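Local coordinates for CCMAN5 (Cellulosimicrobium cellulans, PDB 2XSG), which hydrolyses alpha-mannosidic linkages as a calcium-containing family 92 glycosidase, used in mannose-6-phosphate modification of lysosomal enzymes made in yeast, at residues A[355-360]-A[461-466]; A[466-471]-A[482-487]; A[490-495]-A[544-549]. All coordinates share one frame; numbering follows the deposited sequence.

Contact 1: residues A[355-360]-A[461-466]; sequences DDFRKF and RGYDQY
F357 and Y463 form a T-shaped aromatic pair between two helices of the catalytic domain, which in family 92 is an (alpha/alpha)6 barrel. The edge of the F357 ring is turned to the face of the Y463 ring, with centroids 5.7 Å apart and planes at 79°. The closest atoms are F357 CE1 and Y463 CE2, at 4.0 Å. F357 is sent across by a chi1 of 71°, which sets CG between its own backbone N and carbonyl carbon. Long flat side chains suit this place because the backbones are far apart: the CA atoms of F357 and D464, the nearest pair, are 11.2 Å from each other. V411 of helix 409-418 touches both rings and adds an aliphatic neighbour to the aromatic pair.

Beside the rings the fit is looser. The guanidinium of R358 comes to the edge of the Y463 ring near its plane, NH2 lying 4.4 Å from Y463 CE2, and no hydrogen bond crosses between the helices. Its polar partners are carbonyls instead: NE donates to P679 O and NH2 to V680 O, while Y463 OH bonds A682 O. At the partly exposed end, D355 bonds a B3P molecule, probably from the crystallisation liquor. The far flank of helix 353-366 is buried, and there a lysine and an aspartate one turn apart pair up, which probably offsets their charges: K359 NZ, which also bonds the carbonyls of M321 and A663, bridges to D356 OD2 at 2.8 Å, approaching 41° out of the carboxylate plane.

Contact 2: residues A[466-471]-A[482-487]; sequences YGLSVI and ETLREQ
S469 OG, lying 3.6 Å from R485 CG across the helix pair, is gripped on two sides: it donates to Y466 O at 2.6 Å and accepts from a water at 2.7 Å. Y466 O also takes the amide of V470, so the small serine pays for its buried hydroxyl within its own helix. Its OG sits between the backbone N and the carbonyl carbon (chi1 86°), where the preceding turn's carbonyl is within easy range. The same water accepts from R485 NH1, at the edge and in the plane of the guanidinium, and so bridges the helices. R485 folds at chi3 (-70°) to place this group, and its main ionic partner is D473 on the opposing helix.

Apolar contact fills the rest. Serine's small side chain lets the backbones come close, and S469 CB meets L484 CB at 3.8 Å. L484 CD1 reaches L468 CB at 3.9 Å, the two leucines crossing obliquely, with Y431 and V438 of helix 427-438 touching L484 and L468 respectively. With axes 8.2 Å apart and running at 164°, these consecutive helices make the antiparallel helical hairpin from which (alpha/alpha)6 barrels are built.

Contact 3: residues A[490-495]-A[544-549]; sequences WPIEKL and WYDAYD
I492 carries the apolar packing against the loop, its CD1 lying 3.7 Å from D546 CB and 3.9 Å from D549 CB. The I492 and D546 side chains slide past each other in opposite directions. CG1 of the isoleucine stands beside the backbone N, opposite the carbonyl carbon (chi1 -72°), and chi2 extends the chain so that its CD1 methyl enters the curve of the loop, 3.6 Å from D549 O. L553 and A556 of helix 550-556 also touch this side chain. Cutting I492 back to alanine removes CG1, CG2 and CD1 and would probably open a gap between helix 478-495 and the loop, with D546 CB and D549 CB losing the methyl that packs on them.

The loop closes in a type I beta turn from D546 to D549 in the catalytic domain, leading straight into helix 550-556. D549 is the N-cap of that helix, an apt place for aspartate: OD1 accepts from A552 N and also bonds S769 OG. Within the turn, D549 N reaches D546 O at 3.1 Å.

Carboxylate-to-carbon contacts make up the remainder. D546 OD2 approaches P491 CB at 3.3 Å and P491 CG at 3.7 Å, the two side chains crossing at about a right angle. P491 has no N-H, consistent with the kink at 491-492. The other oxygen, D546 OD1, lies at the edge of the Y545 ring, in its plane.

In the fold
The three contacts follow one another along the catalytic domain, their centres about 13 Å apart in each pairing. Contacts 1 and 2 share helix 455-474 and Y466 itself; contacts 2 and 3 share helix 478-495. Q465 NE2 of contact 1 probably bonds Q487 OE1 of contact 2, at 2.8 Å. Y548 of contact 3 joins all three: its ring lies nearly parallel to that of Y466 and meets Y463 obliquely. Contact 1 is the innermost, the F357 side chain about 11 Å from the bound calcium, whereas contacts 2 and 3 lie farther from the chain centre. Contact 1 thus joins the 455-474/478-495 hairpin to helix 353-366, and contact 3 joins it to the loop before helix 550-556.

Contact 1: residues A[355-360]-A[461-466]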
loop_
_atom_site.group_PDB
_atom_site.type_symbol
_atom_site.label_atom_id
_atom_site.label_comp_id
_atom_site.label_asym_id
_atom_site.label_seq_id
_atom_site.Cartn_x
_atom_site.Cartn_y
_atom_site.Cartn_z
ATOM N N ASP A 355 0.681 1.319 8.978
ATOM C CA ASP A 355 1.773 0.810 8.138
ATOM C C ASP A 355 2.273 1.800 7.108
ATOM O O ASP A 355 3.469 1.847 6.819
ATOM C CB ASP A 355 1.358 -0.465 7.361
ATOM C CG ASP A 355 0.775 -1.529 8.243
ATOM O OD1 ASP A 355 -0.421 -1.878 8.069
ATOM O OD2 ASP A 355 1.514 -2.033 9.102
ATOM N N ASP A 356 1.368 2.569 6.517
ATOM C CA ASP A 356 1.720 3.233 5.264
ATOM C C ASP A 356 1.953 4.735 5.283
ATOM O O ASP A 356 2.149 5.328 4.222
ATOM C CB ASP A 356 0.711 2.870 4.159
ATOM C CG ASP A 356 -0.578 3.651 4.252
ATOM O OD1 ASP A 356 -0.708 4.531 5.144
ATOM O OD2 ASP A 356 -1.480 3.366 3.424
ATOM N N PHE A 357 1.922 5.343 6.465
ATOM C CA PHE A 357 1.856 6.807 6.560
ATOM C C PHE A 357 2.935 7.563 5.777
ATOM O O PHE A 357 2.658 8.624 5.228
ATOM C CB PHE A 357 1.744 7.302 8.028
ATOM C CG PHE A 357 3.002 7.126 8.864
ATOM C CD1 PHE A 357 3.903 8.197 9.035
ATOM C CD2 PHE A 357 3.254 5.936 9.526
ATOM C CE1 PHE A 357 5.055 8.060 9.828
ATOM C CE2 PHE A 357 4.413 5.777 10.324
ATOM C CZ PHE A 357 5.314 6.840 10.472
ATOM N N ARG A 358 4.144 7.011 5.697
ATOM C CA ARG A 358 5.220 7.700 4.958
ATOM C C ARG A 358 5.003 7.746 3.436
ATOM O O ARG A 358 5.645 8.539 2.742
ATOM C CB ARG A 358 6.581 7.072 5.234
ATOM C CG ARG A 358 7.196 7.481 6.548
ATOM C CD ARG A 358 8.713 7.208 6.551
ATOM N NE ARG A 358 9.362 7.876 7.669
ATOM C CZ ARG A 358 9.273 7.451 8.923
ATOM N NH1 ARG A 358 8.573 6.360 9.201
ATOM N NH2 ARG A 358 9.877 8.115 9.896
ATOM N N LYS A 359 4.129 6.887 2.916
ATOM C CA LYS A 359 3.947 6.800 1.462
ATOM C C LYS A 359 3.312 8.077 0.896
ATOM O O LYS A 359 3.644 8.502 -0.227
ATOM C CB LYS A 359 3.150 5.536 1.062
ATOM C CG LYS A 359 1.639 5.689 1.100
ATOM C CD LYS A 359 0.917 4.417 0.670
ATOM C CE LYS A 359 -0.556 4.707 0.479
ATOM N NZ LYS A 359 -1.419 3.474 0.613
ATOM N N PHE A 360 2.415 8.689 1.677
ATOM C CA PHE A 360 1.701 9.869 1.235
ATOM C C PHE A 360 2.665 11.020 0.987
ATOM O O PHE A 360 2.486 11.776 0.025
ATOM C CB PHE A 360 0.615 10.275 2.246
ATOM C CG PHE A 360 -0.479 9.242 2.396
ATOM C CD1 PHE A 360 -1.513 9.168 1.475
ATOM C CD2 PHE A 360 -0.454 8.332 3.441
ATOM C CE1 PHE A 360 -2.513 8.203 1.587
ATOM C CE2 PHE A 360 -1.473 7.369 3.578
ATOM C CZ PHE A 360 -2.500 7.317 2.649
ATOM N N ARG A 461 2.366 7.807 20.285
ATOM C CA ARG A 461 1.588 8.967 20.670
ATOM C C ARG A 461 2.406 10.247 20.455
ATOM O O ARG A 461 1.857 11.302 20.114
ATOM C CB ARG A 461 1.120 8.850 22.133
ATOM C CG ARG A 461 0.358 10.062 22.671
ATOM C CD ARG A 461 -0.543 9.682 23.831
ATOM N NE ARG A 461 -1.647 8.838 23.368
ATOM C CZ ARG A 461 -2.352 8.005 24.127
ATOM N NH1 ARG A 461 -2.105 7.894 25.428
ATOM N NH2 ARG A 461 -3.316 7.276 23.581
ATOM N N GLY A 462 3.708 10.152 20.669
ATOM C CA GLY A 462 4.587 11.296 20.479
ATOM C C GLY A 462 4.478 11.810 19.057
ATOM O O GLY A 462 4.277 13.006 18.839
ATOM N N TYR A 463 4.590 10.902 18.086
ATOM C CA TYR A 463 4.475 11.286 16.683
ATOM C C TYR A 463 3.039 11.761 16.341
ATOM O O TYR A 463 2.865 12.745 15.627
ATOM C CB TYR A 463 4.911 10.132 15.780
ATOM C CG TYR A 463 5.558 10.546 14.474
ATOM C CD1 TYR A 463 5.195 11.733 13.821
ATOM C CD2 TYR A 463 6.521 9.738 13.869
ATOM C CE1 TYR A 463 5.789 12.118 12.620
ATOM C CE2 TYR A 463 7.116 10.115 12.644
ATOM C CZ TYR A 463 6.738 11.307 12.031
ATOM O OH TYR A 463 7.311 11.698 10.832
ATOM N N ASP A 464 2.026 11.071 16.861
ATOM C CA ASP A 464 0.634 11.496 16.680
ATOM C C ASP A 464 0.400 12.905 17.174
ATOM O O ASP A 464 -0.277 13.689 16.501
ATOM C CB ASP A 464 -0.323 10.568 17.422
ATOM C CG ASP A 464 -0.580 9.276 16.673
ATOM O OD1 ASP A 464 -0.359 9.231 15.436
ATOM O OD2 ASP A 464 -1.009 8.311 17.326
ATOM N N GLN A 465 0.955 13.212 18.352
ATOM C CA GLN A 465 0.783 14.525 18.969
ATOM C C GLN A 465 1.540 15.620 18.226
ATOM O O GLN A 465 1.015 16.744 18.063
ATOM C CB GLN A 465 1.158 14.498 20.450
ATOM C CG GLN A 465 0.196 13.710 21.327
ATOM C CD GLN A 465 0.660 13.667 22.777
ATOM O OE1 GLN A 465 1.847 13.537 23.039
ATOM N NE2 GLN A 465 -0.273 13.805 23.720
ATOM N N TYR A 466 2.744 15.305 17.749
ATOM C CA TYR A 466 3.401 16.218 16.822
ATOM C C TYR A 466 2.457 16.564 15.648
ATOM O O TYR A 466 2.276 17.732 15.318
ATOM C CB TYR A 466 4.769 15.697 16.294
ATOM C CG TYR A 466 5.218 16.502 15.086
ATOM C CD1 TYR A 466 5.697 17.809 15.229
ATOM C CD2 TYR A 466 5.080 15.984 13.792
ATOM C CE1 TYR A 466 6.056 18.574 14.105
ATOM C CE2 TYR A 466 5.434 16.730 12.673
ATOM C CZ TYR A 466 5.919 18.019 12.833
ATOM O OH TYR A 466 6.267 18.745 11.724
#

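Contact 2: residues A[466-471]-A[482-487]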
loop_
_atom_site.group_PDB
_atom_site.type_symbol
_atom_site.label_atom_id
_atom_site.label_comp_id
_atom_site.label_asym_id
_atom_site.label_seq_id
_atom_site.Cartn_x
_atom_site.Cartn_y
_atom_site.Cartn_z
ATOM N N TYR A 466 2.744 15.305 17.749
ATOM C CA TYR A 466 3.401 16.218 16.822
ATOM C C TYR A 466 2.457 16.564 15.648
ATOM O O TYR A 466 2.276 17.732 15.318
ATOM C CB TYR A 466 4.769 15.697 16.294
ATOM C CG TYR A 466 5.218 16.502 15.086
ATOM C CD1 TYR A 466 5.697 17.809 15.229
ATOM C CD2 TYR A 466 5.080 15.984 13.792
ATOM C CE1 TYR A 466 6.056 18.574 14.105
ATOM C CE2 TYR A 466 5.434 16.730 12.673
ATOM C CZ TYR A 466 5.919 18.019 12.833
ATOM O OH TYR A 466 6.267 18.745 11.724
ATOM N N GLY A 467 1.861 15.549 15.020
ATOM C CA GLY A 467 0.966 15.773 13.874
ATOM C C GLY A 467 -0.266 16.595 14.223
ATOM O O GLY A 467 -0.629 17.532 13.516
ATOM N N LEU A 468 -0.909 16.239 15.324
ATOM C CA LEU A 468 -2.032 17.006 15.829
ATOM C C LEU A 468 -1.637 18.464 16.091
ATOM O O LEU A 468 -2.426 19.396 15.819
ATOM C CB LEU A 468 -2.536 16.359 17.099
ATOM C CG LEU A 468 -3.999 16.080 17.370
ATOM C CD1 LEU A 468 -4.786 15.609 16.160
ATOM C CD2 LEU A 468 -4.030 15.029 18.498
ATOM N N SER A 469 -0.420 18.665 16.590
ATOM C CA SER A 469 0.049 20.024 16.888
ATOM C C SER A 469 0.056 20.923 15.640
ATOM O O SER A 469 -0.324 22.090 15.707
ATOM C CB SER A 469 1.424 19.999 17.572
ATOM O OG SER A 469 2.465 19.956 16.627
ATOM N N VAL A 470 0.491 20.369 14.506
ATOM C CA VAL A 470 0.474 21.071 13.214
ATOM C C VAL A 470 -0.966 21.431 12.819
ATOM O O VAL A 470 -1.256 22.574 12.441
ATOM C CB VAL A 470 1.172 20.221 12.124
ATOM C CG1 VAL A 470 1.003 20.827 10.733
ATOM C CG2 VAL A 470 2.664 20.037 12.450
ATOM N N ILE A 471 -1.877 20.463 12.937
ATOM C CA ILE A 471 -3.303 20.711 12.676
ATOM C C ILE A 471 -3.898 21.741 13.648
ATOM O O ILE A 471 -4.722 22.589 13.254
ATOM C CB ILE A 471 -4.134 19.402 12.724
ATOM C CG1 ILE A 471 -3.524 18.330 11.800
ATOM C CG2 ILE A 471 -5.601 19.675 12.367
ATOM C CD1 ILE A 471 -4.061 16.878 12.037
ATOM N N GLU A 482 0.749 24.143 21.602
ATOM C CA GLU A 482 1.897 24.201 22.528
ATOM C C GLU A 482 1.924 23.002 23.470
ATOM O O GLU A 482 2.975 22.417 23.720
ATOM C CB GLU A 482 1.834 25.456 23.411
ATOM C CG GLU A 482 1.414 26.730 22.723
ATOM C CD GLU A 482 2.542 27.708 22.614
ATOM O OE1 GLU A 482 3.713 27.249 22.591
ATOM O OE2 GLU A 482 2.258 28.930 22.560
ATOM N N THR A 483 0.764 22.689 24.039
ATOM C CA THR A 483 0.614 21.559 24.947
ATOM C C THR A 483 0.962 20.272 24.216
ATOM O O THR A 483 1.696 19.438 24.743
ATOM C CB THR A 483 -0.811 21.473 25.540
ATOM O OG1 THR A 483 -1.125 22.707 26.197
ATOM C CG2 THR A 483 -0.900 20.343 26.578
ATOM N N LEU A 484 0.450 20.132 22.993
ATOM C CA LEU A 484 0.738 18.955 22.158
ATOM C C LEU A 484 2.239 18.779 21.884
ATOM O O LEU A 484 2.785 17.689 22.073
ATOM C CB LEU A 484 -0.102 18.982 20.863
ATOM C CG LEU A 484 -1.563 18.559 21.088
ATOM C CD1 LEU A 484 -2.477 19.047 19.988
ATOM C CD2 LEU A 484 -1.655 17.025 21.279
ATOM N N ARG A 485 2.906 19.854 21.472
ATOM C CA ARG A 485 4.357 19.826 21.253
ATOM C C ARG A 485 5.148 19.469 22.517
ATOM O O ARG A 485 6.130 18.724 22.451
ATOM C CB ARG A 485 4.829 21.171 20.716
ATOM C CG ARG A 485 4.498 21.400 19.258
ATOM C CD ARG A 485 5.328 22.540 18.745
ATOM N NE ARG A 485 4.882 23.791 19.327
ATOM C CZ ARG A 485 3.918 24.534 18.810
ATOM N NH1 ARG A 485 3.298 24.140 17.701
ATOM N NH2 ARG A 485 3.558 25.659 19.408
ATOM N N GLU A 486 4.707 19.993 23.660
ATOM C CA GLU A 486 5.287 19.638 24.947
ATOM C C GLU A 486 5.160 18.125 25.180
ATOM O O GLU A 486 6.155 17.450 25.416
ATOM C CB GLU A 486 4.633 20.425 26.098
ATOM C CG GLU A 486 4.968 19.900 27.531
ATOM C CD GLU A 486 6.463 19.966 27.901
ATOM O OE1 GLU A 486 7.213 20.792 27.341
ATOM O OE2 GLU A 486 6.889 19.197 28.792
ATOM N N GLN A 487 3.936 17.603 25.092
ATOM C CA GLN A 487 3.722 16.161 25.270
ATOM C C GLN A 487 4.487 15.294 24.273
ATOM O O GLN A 487 4.999 14.232 24.632
ATOM C CB GLN A 487 2.231 15.830 25.304
ATOM C CG GLN A 487 1.580 16.376 26.563
ATOM C CD GLN A 487 0.198 15.826 26.813
ATOM O OE1 GLN A 487 -0.156 14.735 26.341
ATOM N NE2 GLN A 487 -0.602 16.580 27.560
HETATM O O HOH W 1 3.741 22.238 15.795
#

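Contact 3: residues A[490-495]-A[544-549]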
loop_
_atom_site.group_PDB
_atom_site.type_symbol
_atom_site.label_atom_id
_atom_site.label_comp_id
_atom_site.label_asym_id
_atom_site.label_seq_id
_atom_site.Cartn_x
_atom_site.Cartn_y
_atom_site.Cartn_z
ATOM N N TRP A 490 7.990 14.267 25.243
ATOM C CA TRP A 490 8.115 13.348 26.397
ATOM C C TRP A 490 8.761 11.968 26.108
ATOM O O TRP A 490 9.631 11.513 26.881
ATOM C CB TRP A 490 6.768 13.168 27.126
ATOM C CG TRP A 490 6.201 14.398 27.866
ATOM C CD1 TRP A 490 6.846 15.583 28.141
ATOM C CD2 TRP A 490 4.888 14.518 28.454
ATOM N NE1 TRP A 490 6.004 16.425 28.824
ATOM C CE2 TRP A 490 4.805 15.796 29.035
ATOM C CE3 TRP A 490 3.778 13.668 28.531
ATOM C CZ2 TRP A 490 3.653 16.250 29.686
ATOM C CZ3 TRP A 490 2.645 14.109 29.170
ATOM C CH2 TRP A 490 2.585 15.392 29.746
ATOM N N PRO A 491 8.341 11.286 25.010
ATOM C CA PRO A 491 8.893 9.948 24.779
ATOM C C PRO A 491 10.414 9.972 24.634
ATOM O O PRO A 491 11.094 9.142 25.237
ATOM C CB PRO A 491 8.241 9.510 23.470
ATOM C CG PRO A 491 7.022 10.329 23.356
ATOM C CD PRO A 491 7.303 11.628 24.025
ATOM N N ILE A 492 10.934 10.926 23.862
ATOM C CA ILE A 492 12.392 11.075 23.708
ATOM C C ILE A 492 13.093 11.367 25.045
ATOM O O ILE A 492 14.069 10.714 25.397
ATOM C CB ILE A 492 12.772 12.137 22.646
ATOM C CG1 ILE A 492 12.464 11.625 21.229
ATOM C CG2 ILE A 492 14.260 12.484 22.725
ATOM C CD1 ILE A 492 12.312 12.740 20.211
ATOM N N GLU A 493 12.592 12.343 25.785
ATOM C CA GLU A 493 13.254 12.759 27.020
ATOM C C GLU A 493 13.186 11.688 28.099
ATOM O O GLU A 493 14.180 11.424 28.770
ATOM C CB GLU A 493 12.628 14.054 27.532
ATOM C CG GLU A 493 13.281 14.655 28.766
ATOM C CD GLU A 493 12.275 15.434 29.596
ATOM O OE1 GLU A 493 11.237 15.860 29.031
ATOM O OE2 GLU A 493 12.518 15.608 30.814
ATOM N N LYS A 494 12.022 11.055 28.236
ATOM C CA LYS A 494 11.740 10.180 29.370
ATOM C C LYS A 494 12.052 8.694 29.146
ATOM O O LYS A 494 12.206 7.952 30.118
ATOM C CB LYS A 494 10.271 10.330 29.819
ATOM C CG LYS A 494 9.847 11.749 30.211
ATOM C CD LYS A 494 10.071 11.988 31.704
ATOM C CE LYS A 494 9.332 13.232 32.190
ATOM N NZ LYS A 494 10.092 14.491 31.940
ATOM N N LEU A 495 12.117 8.254 27.885
ATOM C CA LEU A 495 12.378 6.831 27.612
ATOM C C LEU A 495 13.742 6.501 27.001
ATOM O O LEU A 495 14.038 5.332 26.775
ATOM C CB LEU A 495 11.239 6.199 26.786
ATOM C CG LEU A 495 9.849 6.215 27.422
ATOM C CD1 LEU A 495 8.848 5.538 26.502
ATOM C CD2 LEU A 495 9.873 5.535 28.775
ATOM N N TRP A 544 14.283 5.133 16.843
ATOM C CA TRP A 544 14.315 6.245 15.893
ATOM C C TRP A 544 12.911 6.764 15.537
ATOM O O TRP A 544 12.777 7.622 14.664
ATOM C CB TRP A 544 15.065 5.832 14.603
ATOM C CG TRP A 544 16.374 5.131 14.870
ATOM C CD1 TRP A 544 16.616 3.788 14.813
ATOM C CD2 TRP A 544 17.618 5.750 15.247
ATOM N NE1 TRP A 544 17.939 3.529 15.134
ATOM C CE2 TRP A 544 18.569 4.713 15.413
ATOM C CE3 TRP A 544 18.016 7.080 15.471
ATOM C CZ2 TRP A 544 19.892 4.964 15.786
ATOM C CZ3 TRP A 544 19.328 7.327 15.855
ATOM C CH2 TRP A 544 20.248 6.269 16.016
ATOM N N TYR A 545 11.876 6.253 16.209
ATOM C CA TYR A 545 10.493 6.501 15.782
ATOM C C TYR A 545 10.084 7.967 15.725
ATOM O O TYR A 545 9.368 8.394 14.795
ATOM C CB TYR A 545 9.486 5.716 16.632
ATOM C CG TYR A 545 8.133 5.553 15.974
ATOM C CD1 TYR A 545 7.121 6.505 16.150
ATOM C CD2 TYR A 545 7.855 4.441 15.179
ATOM C CE1 TYR A 545 5.868 6.347 15.547
ATOM C CE2 TYR A 545 6.598 4.274 14.574
ATOM C CZ TYR A 545 5.624 5.228 14.754
ATOM O OH TYR A 545 4.397 5.051 14.149
ATOM N N ASP A 546 10.537 8.742 16.708
ATOM C CA ASP A 546 10.077 10.115 16.819
ATOM C C ASP A 546 10.853 11.009 15.861
ATOM O O ASP A 546 11.668 11.853 16.257
ATOM C CB ASP A 546 10.071 10.564 18.295
ATOM C CG ASP A 546 8.962 9.886 19.085
ATOM O OD1 ASP A 546 7.973 9.445 18.444
ATOM O OD2 ASP A 546 9.062 9.787 20.321
ATOM N N ALA A 547 10.596 10.765 14.570
ATOM C CA ALA A 547 11.391 11.315 13.487
ATOM C C ALA A 547 11.205 12.819 13.261
ATOM O O ALA A 547 11.892 13.407 12.416
ATOM C CB ALA A 547 11.139 10.533 12.186
ATOM N N TYR A 548 10.291 13.414 14.028
ATOM C CA TYR A 548 10.038 14.854 14.045
ATOM C C TYR A 548 11.003 15.607 14.968
ATOM O O TYR A 548 10.919 16.834 15.092
ATOM C CB TYR A 548 8.590 15.122 14.488
ATOM C CG TYR A 548 8.250 14.505 15.836
ATOM C CD1 TYR A 548 8.327 15.248 17.007
ATOM C CD2 TYR A 548 7.868 13.165 15.929
ATOM C CE1 TYR A 548 8.041 14.671 18.242
ATOM C CE2 TYR A 548 7.582 12.589 17.136
ATOM C CZ TYR A 548 7.656 13.344 18.291
ATOM O OH TYR A 548 7.372 12.735 19.486
ATOM N N ASP A 549 11.902 14.876 15.630
ATOM C CA ASP A 549 12.867 15.502 16.542
ATOM C C ASP A 549 14.163 14.709 16.750
ATOM O O ASP A 549 14.498 14.285 17.876
ATOM C CB ASP A 549 12.212 15.833 17.893
ATOM C CG ASP A 549 12.735 17.140 18.482
ATOM O OD1 ASP A 549 13.877 17.537 18.154
ATOM O OD2 ASP A 549 12.008 17.762 19.277
#